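Local coordinates for glycoside hydrolase family protein (Novosphingobium sp. PP1Y, PDB 6Q2F) that probably hydrolyses terminal alpha-L-rhamnose residues from rhamnosylated glycosides, as an alpha-L-rhamnosidase that carries a sodium ion, at residues K152-E157 with S172-T177. Sequence-based numbering, arbitrary orientation.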
loop_
_atom_site.group_PDB
_atom_site.type_symbol
_atom_site.label_atom_id
_atom_site.label_comp_id
_atom_site.label_asym_id
_atom_site.label_seq_id
_atom_site.Cartn_x
_atom_site.Cartn_y
_atom_site.Cartn_z
ATOM N N LYS A 152 -18.219 16.421 4.655
ATOM C CA LYS A 152 -17.643 17.361 3.707
ATOM C C LYS A 152 -18.241 18.739 3.954
ATOM O O LYS A 152 -19.419 18.865 4.306
ATOM C CB LYS A 152 -17.943 16.957 2.258
ATOM C CG LYS A 152 -19.458 16.817 2.021
ATOM C CD LYS A 152 -19.831 16.900 0.586
ATOM C CE LYS A 152 -21.333 17.009 0.446
ATOM N NZ LYS A 152 -22.063 15.856 1.022
ATOM N N LEU A 153 -17.431 19.767 3.722
ATOM C CA LEU A 153 -17.896 21.141 3.852
ATOM C C LEU A 153 -18.846 21.493 2.705
ATOM O O LEU A 153 -18.615 21.119 1.553
ATOM C CB LEU A 153 -16.689 22.088 3.870
ATOM C CG LEU A 153 -16.847 23.532 4.360
ATOM C CD1 LEU A 153 -17.138 23.583 5.854
ATOM C CD2 LEU A 153 -15.598 24.352 4.025
ATOM N N VAL A 154 -19.933 22.209 3.029
ATOM C CA VAL A 154 -20.899 22.700 2.047
ATOM C C VAL A 154 -21.258 24.126 2.436
ATOM O O VAL A 154 -20.995 24.570 3.555
ATOM C CB VAL A 154 -22.186 21.841 1.960
ATOM C CG1 VAL A 154 -21.911 20.481 1.285
ATOM C CG2 VAL A 154 -22.754 21.642 3.340
ATOM N N TRP A 155 -21.888 24.848 1.511
ATOM C CA TRP A 155 -22.123 26.259 1.787
ATOM C C TRP A 155 -23.226 26.804 0.904
ATOM O O TRP A 155 -23.472 26.294 -0.193
ATOM C CB TRP A 155 -20.853 27.100 1.581
ATOM C CG TRP A 155 -20.283 26.948 0.214
ATOM C CD1 TRP A 155 -20.550 27.717 -0.875
ATOM C CD2 TRP A 155 -19.349 25.951 -0.212
ATOM N NE1 TRP A 155 -19.842 27.255 -1.962
ATOM C CE2 TRP A 155 -19.094 26.171 -1.577
ATOM C CE3 TRP A 155 -18.708 24.895 0.431
ATOM C CZ2 TRP A 155 -18.213 25.373 -2.320
ATOM C CZ3 TRP A 155 -17.831 24.086 -0.312
ATOM C CH2 TRP A 155 -17.603 24.336 -1.677
ATOM N N SER A 156 -23.877 27.854 1.407
ATOM C CA SER A 156 -24.695 28.753 0.614
ATOM C C SER A 156 -24.082 30.144 0.689
ATOM O O SER A 156 -23.337 30.461 1.621
ATOM C CB SER A 156 -26.144 28.802 1.105
ATOM O OG SER A 156 -26.223 29.573 2.290
ATOM N N GLU A 157 -24.384 30.948 -0.313
ATOM C CA GLU A 157 -23.881 32.292 -0.449
ATOM C C GLU A 157 -24.938 33.344 -0.653
ATOM O O GLU A 157 -25.898 33.142 -1.333
ATOM C CB GLU A 157 -23.057 32.358 -1.675
ATOM C CG GLU A 157 -21.616 32.060 -1.500
ATOM C CD GLU A 157 -20.837 32.559 -2.676
ATOM O OE1 GLU A 157 -21.282 33.554 -3.305
ATOM O OE2 GLU A 157 -19.791 31.956 -2.972
ATOM N N SER A 172 -30.247 27.676 3.593
ATOM C CA SER A 172 -29.559 26.540 4.177
ATOM C C SER A 172 -28.543 25.970 3.186
ATOM O O SER A 172 -28.820 25.886 1.988
ATOM C CB SER A 172 -30.576 25.467 4.572
ATOM O OG SER A 172 -31.441 25.913 5.602
ATOM N N PRO A 173 -27.351 25.609 3.645
ATOM C CA PRO A 173 -26.426 24.845 2.799
ATOM C C PRO A 173 -27.028 23.507 2.414
ATOM O O PRO A 173 -27.890 22.978 3.131
ATOM C CB PRO A 173 -25.195 24.658 3.700
ATOM C CG PRO A 173 -25.275 25.763 4.677
ATOM C CD PRO A 173 -26.743 25.977 4.930
ATOM N N PRO A 174 -26.592 22.917 1.301
ATOM C CA PRO A 174 -27.106 21.597 0.923
ATOM C C PRO A 174 -26.956 20.605 2.063
ATOM O O PRO A 174 -25.997 20.652 2.834
ATOM C CB PRO A 174 -26.226 21.200 -0.267
ATOM C CG PRO A 174 -25.681 22.483 -0.782
ATOM C CD PRO A 174 -25.532 23.386 0.395
ATOM N N GLY A 175 -27.937 19.711 2.174
ATOM C CA GLY A 175 -27.851 18.582 3.075
ATOM C C GLY A 175 -27.699 17.238 2.382
ATOM O O GLY A 175 -27.818 16.212 3.034
ATOM N N THR A 176 -27.447 17.239 1.065
ATOM C CA THR A 176 -27.368 16.007 0.289
ATOM C C THR A 176 -26.161 15.166 0.689
ATOM O O THR A 176 -25.038 15.666 0.779
ATOM C CB THR A 176 -27.253 16.329 -1.199
ATOM O OG1 THR A 176 -28.135 17.393 -1.537
ATOM C CG2 THR A 176 -27.582 15.096 -2.030
ATOM N N THR A 177 -26.396 13.873 0.890
ATOM C CA THR A 177 -25.301 12.929 1.034
ATOM C C THR A 177 -24.607 12.736 -0.317
ATOM O O THR A 177 -25.263 12.519 -1.337
ATOM C CB THR A 177 -25.843 11.610 1.572
ATOM O OG1 THR A 177 -26.303 11.815 2.912
ATOM C CG2 THR A 177 -24.767 10.537 1.561
#
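One hydrogen bond and a small apolar patch tie strand 152-157 to the irregular segment 172-177, which runs back along it roughly antiparallel, the end-to-end directions 151° apart. The polar link comes from Lys152: CG is wedged over the main chain, flanked by both N and C (chi1 56°), the chain then extends and bends at its last torsion, and NZ meets Thr176 O at 3.0 Å. NZ lies in the plane of that carbonyl at a C=O...N angle of 160°, nearly head-on to the oxygen. NZ also bonds Ser446 OG and Gly178 O, so this buried amine is gripped by three oxygens and is likely to stay charged. An alanine here would remove all three bonds and, with Thr176 O keeping a weak one to Ser446 OG, would probably loosen the loop from the strand. The apolar part centres on Val154, which crosses Pro173 obliquely: its CG2 lies 3.9 Å from Pro173 CB, and its CB lies 4.0 Å from Pro174 CD. The same CG2 packs against the backbone, 3.4 Å from Pro174 O. The two proline rings lean on the strand's main chain as well, Pro173 CB 4.0 Å from Trp155 CA and Pro174 CD 3.6 Å from Trp155 O, an oxygen that accepts a hydrogen bond from Gln181 NE2. Farther along, Ser156 OG bonds Ala171 O. Strand 151-160 edges a four-stranded antiparallel sheet beside strand 436-447, home of Ser446, so Lys152 bridges that neighbour and the loop between strands 164-165 and 206-217.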